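Local coordinates for N-acetyltransferase domain-containing protein (Xanthomonas campestris pv. campestris, PDB 2OZH) that probably transfers an acyl group, most likely acetyl from acetyl-CoA, to a still unidentified acceptor, as a putative member of the GNAT acetyltransferase family, at residues Leu35-Val38 with Gln39-Ile42; Gly49-Asp53 with Gly54-Ala58; Pro79-Gly83 with Arg84-Lys88. All coordinates share one frame; numbering follows the deposited sequence. Where two conformers were deposited one is given.

Contact 1 of 3, residues Leu35-Val38 with Gln39-Ile42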
ATOM      1  N   LEU A  35      -8.728  17.728  -6.232  1.00 11.34           N
ATOM      2  CA  LEU A  35      -7.356  18.132  -6.502  1.00 11.11           C
ATOM      3  C   LEU A  35      -6.454  17.957  -5.293  1.00 11.78           C
ATOM      4  O   LEU A  35      -5.352  17.485  -5.408  1.00 12.16           O
ATOM      5  CB  LEU A  35      -7.320  19.576  -6.983  1.00 12.23           C
ATOM      6  CG  LEU A  35      -5.936  20.170  -7.227  1.00 11.52           C
ATOM      7  CD1 LEU A  35      -5.139  19.369  -8.254  1.00 13.55           C
ATOM      8  CD2 LEU A  35      -6.042  21.601  -7.684  1.00 13.62           C
ATOM      9  N   ALA A  36      -6.938  18.347  -4.122  1.00 11.89           N
ATOM     10  CA  ALA A  36      -6.092  18.295  -2.935  1.00 13.54           C
ATOM     11  C   ALA A  36      -5.717  16.877  -2.618  1.00 12.90           C
ATOM     12  O   ALA A  36      -4.603  16.623  -2.113  1.00 13.34           O
ATOM     13  CB  ALA A  36      -6.806  18.939  -1.743  1.00 14.48           C
ATOM     14  N   LEU A  37      -6.589  15.912  -2.905  1.00 12.65           N
ATOM     15  CA  LEU A  37      -6.275  14.514  -2.663  1.00 12.89           C
ATOM     16  C   LEU A  37      -5.301  14.000  -3.693  1.00 12.32           C
ATOM     17  O   LEU A  37      -4.439  13.175  -3.401  1.00 13.22           O
ATOM     18  CB  LEU A  37      -7.510  13.603  -2.629  1.00 15.72           C
ATOM     19  CG  LEU A  37      -8.384  13.681  -1.416  1.00 18.88           C
ATOM     20  CD1 LEU A  37      -9.365  12.507  -1.449  1.00 16.59           C
ATOM     21  CD2 LEU A  37      -7.531  13.656  -0.115  1.00 18.55           C
ATOM     22  N   VAL A  38      -5.458  14.423  -4.949  1.00 11.78           N
ATOM     23  CA  VAL A  38      -4.479  14.053  -5.986  1.00 11.00           C
ATOM     24  C   VAL A  38      -3.102  14.528  -5.566  1.00 11.31           C
ATOM     25  O   VAL A  38      -2.141  13.767  -5.639  1.00 11.75           O
ATOM     26  CB  VAL A  38      -4.894  14.646  -7.363  1.00 11.10           C
ATOM     27  CG1 VAL A  38      -3.798  14.417  -8.395  1.00 12.67           C
ATOM     28  CG2 VAL A  38      -6.190  14.010  -7.834  1.00 12.95           C
ATOM     29  N   GLN A  39      -2.989  15.778  -5.150  1.00 11.08           N
ATOM     30  CA  GLN A  39      -1.706  16.318  -4.771  1.00 11.03           C
ATOM     31  C   GLN A  39      -1.122  15.583  -3.580  1.00 10.73           C
ATOM     32  O   GLN A  39       0.063  15.209  -3.605  1.00 11.98           O
ATOM     33  CB  GLN A  39      -1.788  17.802  -4.456  1.00 12.91           C
ATOM     34  CG  GLN A  39      -0.400  18.417  -4.202  1.00 15.38           C
ATOM     35  CD  GLN A  39       0.448  18.556  -5.438  1.00 17.95           C
ATOM     36  OE1 GLN A  39       0.093  19.319  -6.347  1.00 18.37           O
ATOM     37  NE2 GLN A  39       1.570  17.866  -5.486  1.00 16.34           N
ATOM     38  N   ARG A  40      -1.939  15.364  -2.549  1.00 11.24           N
ATOM     39  CA  ARG A  40      -1.452  14.650  -1.371  1.00 10.84           C
ATOM     40  C   ARG A  40      -1.008  13.230  -1.723  1.00 11.65           C
ATOM     41  O   ARG A  40       0.045  12.754  -1.278  1.00 12.24           O
ATOM     42  CB  ARG A  40      -2.528  14.640  -0.296  1.00 12.30           C
ATOM     43  CG  ARG A  40      -2.093  14.005   1.014  1.00 13.46           C
ATOM     44  CD  ARG A  40      -3.085  14.265   2.151  1.00 17.93           C
ATOM     45  NE  ARG A  40      -3.268  15.705   2.307  1.00 24.04           N
ATOM     46  CZ  ARG A  40      -4.405  16.387   2.131  1.00 25.12           C
ATOM     47  NH1 ARG A  40      -5.554  15.788   1.873  1.00 27.18           N
ATOM     48  NH2 ARG A  40      -4.387  17.717   2.260  1.00 33.24           N
ATOM     49  N   ALA A  41      -1.805  12.553  -2.526  1.00 11.01           N
ATOM     50  CA  ALA A  41      -1.470  11.203  -2.933  1.00 11.04           C
ATOM     51  C   ALA A  41      -0.126  11.177  -3.619  1.00 11.01           C
ATOM     52  O   ALA A  41       0.732  10.338  -3.325  1.00 11.90           O
ATOM     53  CB  ALA A  41      -2.546  10.659  -3.882  1.00 12.51           C
ATOM     54  N   ILE A  42       0.087  12.080  -4.576  1.00 10.96           N
ATOM     55  CA  ILE A  42       1.336  12.142  -5.311  1.00 10.62           C
ATOM     56  C   ILE A  42       2.512  12.423  -4.386  1.00 10.89           C
ATOM     57  O   ILE A  42       3.571  11.796  -4.519  1.00 11.64           O
ATOM     58  CB  ILE A  42       1.181  13.185  -6.459  1.00 12.03           C
ATOM     59  CG1 ILE A  42       0.347  12.561  -7.585  1.00 12.37           C
ATOM     60  CG2 ILE A  42       2.526  13.689  -6.954  1.00 11.83           C
ATOM     61  CD1 ILE A  42      -0.080  13.528  -8.674  1.00 14.03           C
TER
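The amide of Ala41 donates to the carbonyl of Leu37, N to O 2.8 Å, and the same i to i+4 bond recurs from Gln39 to Leu35, Arg40 to Ala36 and Ile42 to Val38. The CB of Ala41 rests against Leu37 O at 3.2 Å, close apposition of a methyl and a carbonyl one turn back. Val38 and Ile42 lie side by side and point the same way, CG1 of Val38 touching CD1 of Ile42 at 3.8 Å. With CG1 beside the backbone N (chi1 -76°), Ile42 also brings its longer branch over Val38 O, and this buried pair continues onto Ile33, Leu14 and Phe59. Arg40 starts out extended and bends at chi3 (-56°), which turns the guanidinium back along the helix. There its NH1 meets CD2 of Leu37 at 3.5 Å, the methyl lying at the guanidinium edge, while Ala36 O sits above one face near the rim. Gln39 directs its NE2 to Asp43 one turn on, and Arg40 packs on Tyr66 of the second subunit. The arrangement is that of an amphipathic alpha-helix, 35-43, with Val38, Ala41 and Ile42 buried and Ala36 and Arg40 exposed.

Contact 2 of 3, residues Gly49-Asp53 with Gly54-Ala58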
ATOM      1  N   GLY A  49       6.059   9.323 -14.344  1.00 11.44           N
ATOM      2  CA  GLY A  49       5.469  10.107 -15.415  1.00 11.22           C
ATOM      3  C   GLY A  49       6.133   9.785 -16.721  1.00 11.61           C
ATOM      4  O   GLY A  49       7.341   9.589 -16.779  1.00 12.19           O
ATOM      5  N   GLY A  50       5.357   9.747 -17.793  1.00 11.20           N
ATOM      6  CA  GLY A  50       5.885   9.627 -19.128  1.00 10.81           C
ATOM      7  C   GLY A  50       5.611  10.905 -19.913  1.00 10.13           C
ATOM      8  O   GLY A  50       4.519  11.456 -19.817  1.00 11.10           O
ATOM      9  N   PHE A  51       6.641  11.360 -20.604  1.00 11.13           N
ATOM     10  CA  PHE A  51       6.615  12.668 -21.257  1.00 11.01           C
ATOM     11  C   PHE A  51       7.120  12.575 -22.683  1.00 10.14           C
ATOM     12  O   PHE A  51       8.103  11.864 -22.946  1.00 11.87           O
ATOM     13  CB  PHE A  51       7.503  13.661 -20.499  1.00 11.39           C
ATOM     14  CG  PHE A  51       7.134  13.812 -19.041  1.00 10.86           C
ATOM     15  CD1 PHE A  51       7.624  12.929 -18.106  1.00 10.61           C
ATOM     16  CD2 PHE A  51       6.283  14.821 -18.612  1.00 12.64           C
ATOM     17  CE1 PHE A  51       7.299  13.039 -16.793  1.00 11.99           C
ATOM     18  CE2 PHE A  51       5.934  14.935 -17.300  1.00 13.27           C
ATOM     19  CZ  PHE A  51       6.435  14.078 -16.388  1.00 11.95           C
ATOM     20  N   VAL A  52       6.481  13.327 -23.564  1.00 10.69           N
ATOM     21  CA  VAL A  52       6.928  13.458 -24.948  1.00 11.09           C
ATOM     22  C   VAL A  52       6.836  14.932 -25.331  1.00 11.23           C
ATOM     23  O   VAL A  52       5.796  15.538 -25.203  1.00 11.61           O
ATOM     24  CB  VAL A  52       6.057  12.608 -25.903  1.00 13.98           C
ATOM     25  CG1 VAL A  52       6.501  12.812 -27.366  1.00 14.47           C
ATOM     26  CG2 VAL A  52       6.108  11.144 -25.510  1.00 14.71           C
ATOM     27  N   ASP A  53       7.935  15.474 -25.834  1.00 12.58           N
ATOM     28  CA  ASP A  53       7.979  16.834 -26.375  1.00 11.85           C
ATOM     29  C   ASP A  53       7.381  17.853 -25.405  1.00 11.33           C
ATOM     30  O   ASP A  53       6.631  18.761 -25.766  1.00 12.05           O
ATOM     31  CB  ASP A  53       7.300  16.898 -27.750  1.00 12.19           C
ATOM     32  CG  ASP A  53       8.018  16.067 -28.807  1.00 16.50           C
ATOM     33  OD1 ASP A  53       9.210  15.770 -28.674  1.00 17.38           O
ATOM     34  OD2 ASP A  53       7.342  15.727 -29.790  1.00 23.42           O
ATOM     35  N   GLY A  54       7.732  17.688 -24.141  1.00 11.63           N
ATOM     36  CA  GLY A  54       7.410  18.672 -23.141  1.00 11.22           C
ATOM     37  C   GLY A  54       6.076  18.533 -22.458  1.00 11.27           C
ATOM     38  O   GLY A  54       5.697  19.381 -21.648  1.00 11.53           O
ATOM     39  N   ARG A  55       5.310  17.494 -22.851  1.00 11.62           N
ATOM     40  CA  ARG A  55       3.984  17.267 -22.335  1.00 12.13           C
ATOM     41  C   ARG A  55       3.935  15.892 -21.674  1.00 10.22           C
ATOM     42  O   ARG A  55       4.537  14.949 -22.179  1.00 11.56           O
ATOM     43  CB  ARG A  55       2.965  17.261 -23.471  1.00 13.64           C
ATOM     44  CG  ARG A  55       2.392  18.622 -23.864  1.00 19.49           C
ATOM     45  CD  ARG A  55       3.353  19.607 -24.353  1.00 26.25           C
ATOM     46  NE  ARG A  55       4.139  19.245 -25.534  1.00 22.82           N
ATOM     47  CZ  ARG A  55       3.801  19.434 -26.811  1.00 20.59           C
ATOM     48  NH1 ARG A  55       2.641  19.999 -27.146  1.00 28.85           N
ATOM     49  NH2 ARG A  55       4.681  19.138 -27.739  1.00 17.50           N
ATOM     50  N   GLN A  56       3.174  15.790 -20.596  1.00 10.90           N
ATOM     51  CA  GLN A  56       2.931  14.483 -19.977  1.00  9.98           C
ATOM     52  C   GLN A  56       1.897  13.723 -20.806  1.00 11.43           C
ATOM     53  O   GLN A  56       0.856  14.252 -21.172  1.00 12.96           O
ATOM     54  CB  GLN A  56       2.457  14.636 -18.554  1.00 10.13           C
ATOM     55  CG  GLN A  56       2.406  13.283 -17.830  1.00 10.89           C
ATOM     56  CD  GLN A  56       2.168  13.348 -16.373  1.00 11.75           C
ATOM     57  OE1 GLN A  56       2.221  14.404 -15.759  1.00 11.94           O
ATOM     58  NE2 GLN A  56       1.974  12.165 -15.766  1.00 11.09           N
ATOM     59  N   VAL A  57       2.213  12.449 -21.057  1.00 11.09           N
ATOM     60  CA  VAL A  57       1.364  11.562 -21.851  1.00 11.34           C
ATOM     61  C   VAL A  57       0.924  10.312 -21.098  1.00 11.20           C
ATOM     62  O   VAL A  57       0.025   9.610 -21.572  1.00 10.85           O
ATOM     63  CB  VAL A  57       2.072  11.129 -23.145  1.00 12.06           C
ATOM     64  CG1 VAL A  57       2.427  12.386 -23.977  1.00 14.10           C
ATOM     65  CG2 VAL A  57       3.271  10.279 -22.903  1.00 13.95           C
ATOM     66  N   ALA A  58       1.533  10.003 -19.950  1.00 10.39           N
ATOM     67  CA  ALA A  58       1.222   8.742 -19.265  1.00 10.65           C
ATOM     68  C   ALA A  58       1.605   8.875 -17.813  1.00 10.29           C
ATOM     69  O   ALA A  58       2.388   9.756 -17.432  1.00 10.68           O
ATOM     70  CB  ALA A  58       1.977   7.586 -19.902  1.00 11.26           C
TER
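Strands 49-52 and 55-58 run antiparallel through a type I' turn from Val52 to Arg55, and a classic beta bulge sets Val57 and Ala58 together against Gly50. Gly50 O takes a straight bond from Val57 N at 2.8 Å and a weak one from Ala58 N. Ala58 O is gripped from opposite faces of its plane, by Gly50 N at 3.0 Å and by NE2 of Gln56 at 3.0 Å. An extended chain beyond CG carries the Gln56 amide there; Ala58 O lies in the amide plane, while OE1 accepts a hydrogen bond from the backbone N of Asp15. Phe51 crosses the aliphatic part of Gln56, its CE2 3.7 Å from Gln56 CB, with the ring and amide planes 43° apart. From the bulge, Val57 reaches Val52, their CG2 methyls 3.9 Å apart. At the turn Arg55 folds back, bent at chi2 and chi3 (61° and 59°), and its NH2 donates to Asp53 O at 2.8 Å. Asp53 O lies near the guanidinium plane; Arg55 NE also approaches it, but at 2.5 Å, too short to be taken at face value. Gly54 takes a positive phi in the turn. Strand 6-8 pairs with the outer edge of strand 46-52. Phe51 leans on Leu13 and Gln56 on helix 16-26, whereas Val52, Val57 and Ala58 pack against helix 86-96 through Tyr86 and Leu90.

Contact 3 of 3, residues Pro79-Gly83 with Arg84-Lys88. With SO4 (sulfate ion), chain B.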
ATOM      1  N   PRO A  79      -5.383   9.035 -24.658  1.00 12.66           N
ATOM      2  CA  PRO A  79      -5.855   8.273 -25.807  1.00 14.20           C
ATOM      3  C   PRO A  79      -5.119   8.497 -27.105  1.00 13.51           C
ATOM      4  O   PRO A  79      -4.914   7.526 -27.865  1.00 17.39           O
ATOM      5  CB  PRO A  79      -7.319   8.726 -25.952  1.00 17.28           C
ATOM      6  CG  PRO A  79      -7.724   9.118 -24.601  1.00 18.94           C
ATOM      7  CD  PRO A  79      -6.486   9.734 -23.962  1.00 16.03           C
ATOM      8  N   GLU A  80      -4.687   9.712 -27.388  1.00 13.72           N
ATOM      9  CA  GLU A  80      -3.997   9.969 -28.650  1.00 15.16           C
ATOM     10  C   GLU A  80      -2.567   9.430 -28.687  1.00 16.17           C
ATOM     11  O   GLU A  80      -1.919   9.468 -29.733  1.00 18.34           O
ATOM     12  CB  GLU A  80      -4.027  11.463 -29.020  1.00 18.57           C
ATOM     13  CG  GLU A  80      -3.146  12.336 -28.209  1.00 23.22           C
ATOM     14  CD  GLU A  80      -3.768  12.871 -26.906  1.00 27.29           C
ATOM     15  OE1 GLU A  80      -4.744  12.284 -26.325  1.00 24.96           O
ATOM     16  OE2 GLU A  80      -3.223  13.913 -26.458  1.00 33.05           O
ATOM     17  N   HIS A  81      -2.094   8.911 -27.561  1.00 13.19           N
ATOM     18  CA  HIS A  81      -0.731   8.429 -27.386  1.00 11.86           C
ATOM     19  C   HIS A  81      -0.677   6.929 -27.188  1.00 13.11           C
ATOM     20  O   HIS A  81       0.371   6.401 -26.806  1.00 13.59           O
ATOM     21  CB  HIS A  81      -0.065   9.157 -26.209  1.00 14.25           C
ATOM     22  CG  HIS A  81       0.154  10.608 -26.470  1.00 12.51           C
ATOM     23  ND1 HIS A  81       1.164  11.070 -27.294  1.00 16.33           N
ATOM     24  CD2 HIS A  81      -0.490  11.703 -26.010  1.00 16.28           C
ATOM     25  CE1 HIS A  81       1.097  12.392 -27.355  1.00 17.52           C
ATOM     26  NE2 HIS A  81       0.099  12.797 -26.594  1.00 17.24           N
ATOM     27  N   ARG A  82      -1.787   6.237 -27.398  1.00 12.80           N
ATOM     28  CA  ARG A  82      -1.828   4.802 -27.192  0.60 14.37           C
ATOM     29  C   ARG A  82      -1.165   4.001 -28.327  1.00 13.79           C
ATOM     30  O   ARG A  82      -0.989   4.501 -29.455  1.00 14.82           O
ATOM     31  CB  ARG A  82      -3.267   4.336 -26.908  0.60 15.41           C
ATOM     32  CG  ARG A  82      -3.710   4.787 -25.518  0.60 17.57           C
ATOM     33  CD  ARG A  82      -5.141   4.531 -25.197  0.60 19.51           C
ATOM     34  NE  ARG A  82      -5.525   5.233 -23.965  0.60 17.80           N
ATOM     35  CZ  ARG A  82      -6.784   5.456 -23.620  0.60 22.59           C
ATOM     36  NH1 ARG A  82      -7.782   5.010 -24.379  0.60 22.24           N
ATOM     37  NH2 ARG A  82      -7.047   6.126 -22.518  0.60 20.63           N
ATOM     38  N   GLY A  83      -0.800   2.764 -27.991  1.00 11.37           N
ATOM     39  CA  GLY A  83      -0.211   1.833 -28.941  1.00 12.90           C
ATOM     40  C   GLY A  83       1.247   2.082 -29.296  1.00 12.50           C
ATOM     41  O   GLY A  83       1.776   1.467 -30.223  1.00 12.86           O
ATOM     42  N   ARG A  84       1.905   2.986 -28.567  1.00 10.79           N
ATOM     43  CA  ARG A  84       3.269   3.381 -28.828  1.00 10.16           C
ATOM     44  C   ARG A  84       4.268   2.818 -27.842  1.00 11.95           C
ATOM     45  O   ARG A  84       5.424   3.179 -27.870  1.00 16.37           O
ATOM     46  CB  ARG A  84       3.364   4.905 -28.873  1.00 11.33           C
ATOM     47  CG  ARG A  84       2.615   5.486 -30.020  1.00 13.17           C
ATOM     48  CD  ARG A  84       2.580   6.994 -29.935  1.00 17.69           C
ATOM     49  NE  ARG A  84       2.022   7.661 -31.108  1.00 24.56           N
ATOM     50  CZ  ARG A  84       2.743   8.188 -32.105  1.00 36.22           C
ATOM     51  NH1 ARG A  84       4.075   8.116 -32.127  1.00 35.57           N
ATOM     52  NH2 ARG A  84       2.109   8.785 -33.109  1.00 40.25           N
ATOM     53  N   GLY A  85       3.826   1.976 -26.926  1.00 10.53           N
ATOM     54  CA  GLY A  85       4.683   1.397 -25.931  1.00 11.64           C
ATOM     55  C   GLY A  85       4.857   2.201 -24.669  1.00 12.48           C
ATOM     56  O   GLY A  85       5.704   1.832 -23.833  1.00 13.39           O
ATOM     57  N   TYR A  86       4.070   3.263 -24.494  1.00 12.52           N
ATOM     58  CA  TYR A  86       4.254   4.106 -23.295  1.00 13.25           C
ATOM     59  C   TYR A  86       3.850   3.392 -21.994  1.00 14.64           C
ATOM     60  O   TYR A  86       4.565   3.552 -20.980  1.00 14.81           O
ATOM     61  CB  TYR A  86       3.540   5.449 -23.477  1.00 12.76           C
ATOM     62  CG  TYR A  86       3.962   6.275 -24.663  1.00 12.90           C
ATOM     63  CD1 TYR A  86       5.167   6.031 -25.342  1.00 14.11           C
ATOM     64  CD2 TYR A  86       3.202   7.333 -25.104  1.00 13.11           C
ATOM     65  CE1 TYR A  86       5.533   6.786 -26.427  1.00 13.37           C
ATOM     66  CE2 TYR A  86       3.573   8.102 -26.173  1.00 13.20           C
ATOM     67  CZ  TYR A  86       4.755   7.827 -26.846  1.00 11.50           C
ATOM     68  OH  TYR A  86       5.078   8.597 -27.907  1.00 15.04           O
ATOM     69  N   SER A  87       2.793   2.569 -21.985  1.00 15.73           N
ATOM     70  CA  SER A  87       2.427   1.776 -20.779  0.50 16.30           C
ATOM     71  C   SER A  87       3.562   0.867 -20.387  1.00 17.34           C
ATOM     72  O   SER A  87       3.942   0.764 -19.205  1.00 16.81           O
ATOM     73  CB  SER A  87       1.181   0.884 -20.990  0.50 17.53           C
ATOM     74  OG  SER A  87      -0.012   1.631 -20.933  0.50 19.81           O
ATOM     75  N   LYS A  88       4.099   0.152 -21.375  1.00 15.42           N
ATOM     76  CA  LYS A  88       5.172  -0.774 -21.150  1.00 15.41           C
ATOM     77  C   LYS A  88       6.399  -0.027 -20.649  1.00 12.12           C
ATOM     78  O   LYS A  88       7.103  -0.522 -19.804  1.00 12.90           O
ATOM     79  CB  LYS A  88       5.524  -1.556 -22.441  1.00 18.68           C
ATOM     80  CG  LYS A  88       6.815  -2.427 -22.315  1.00 23.42           C
ATOM     81  CD  LYS A  88       7.276  -3.057 -23.636  1.00 27.07           C
ATOM     82  CE  LYS A  88       8.335  -4.131 -23.410  1.00 31.19           C
ATOM     83  NZ  LYS A  88       9.687  -3.512 -23.241  1.00 35.03           N
TER
HETATM   84  S   SO4 B 142      -0.254   1.352 -24.529  1.00 22.66           S
HETATM   85  O1  SO4 B 142      -0.034   0.010 -25.029  1.00 37.27           O
HETATM   86  O2  SO4 B 142      -1.060   1.131 -23.328  1.00 24.05           O
HETATM   87  O3  SO4 B 142       1.092   1.737 -24.264  1.00 20.42           O
HETATM   88  O4  SO4 B 142      -1.094   2.161 -25.401  1.00 24.81           O
HETATM   89  O   HOH W   1      -0.822   6.897 -30.679  1.00 23.94           O
HETATM   90  O   HOH W   2       1.571   4.163 -25.923  1.00 12.90           O
HETATM   91  O   HOH W   3       3.240  10.210 -28.847  1.00 20.62           O
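The carbonyl of Glu80 accepts from a water that also donates to Arg82 O and accepts from NE of Arg84, so one solvent molecule ties the segment to the arginine across the turn. His81 makes the direct side-chain contact: its CB lies 3.8 Å from CE2 of Tyr86, the two side chains crossing at a slant. Its ND1 and the Tyr86 OH share a second water, 2.7 and 2.6 Å away, which lies in the plane of both rings. Above one face of the tyrosine sits CB of Arg84, toward the rim. His81 O takes a hydrogen from a third water, which accepts from Arg84 N and Tyr86 N and gives its other hydrogen to sulfate O3. In the conformer given, Arg82 extends away, its NE held by Val77 O. Gly83, at positive phi, then directs its N straight at sulfate O4, 2.7 Å away at 172°. Ser87 completes the grip: its backbone N gives to O3 at 3.0 Å and, in the conformer given, chi1 of -77° keeps OG on the side of that N, where it donates to O2 at 2.7 Å. A loop wrapped round an anion at a helix N-terminus, with Gly85 at the N-cap, matches the pyrophosphate-binding loop of GNAT enzymes, where acetyl-CoA phosphates bind; the sulfate, probably from the crystallisation liquor, may mark that site.

Contacts 2 and 3 adjoin, their centres about 11 Å apart, and meet through the hairpin valines: CG1 of Val57 lies 3.5 Å from NE2 of His81, and CG2 of Val52 lies 3.6 Å from OH of Tyr86. These valines thus back the turn that holds the sulfate, at the probable cofactor phosphate site. Contact 1 stands apart, its centre about 19 Å from that of contact 2 and about 25 Å from that of contact 3. It touches neither, although helix 35-43 is followed in the chain by strand 46-52 of the hairpin, and one flank of it faces the second subunit rather than the anion site.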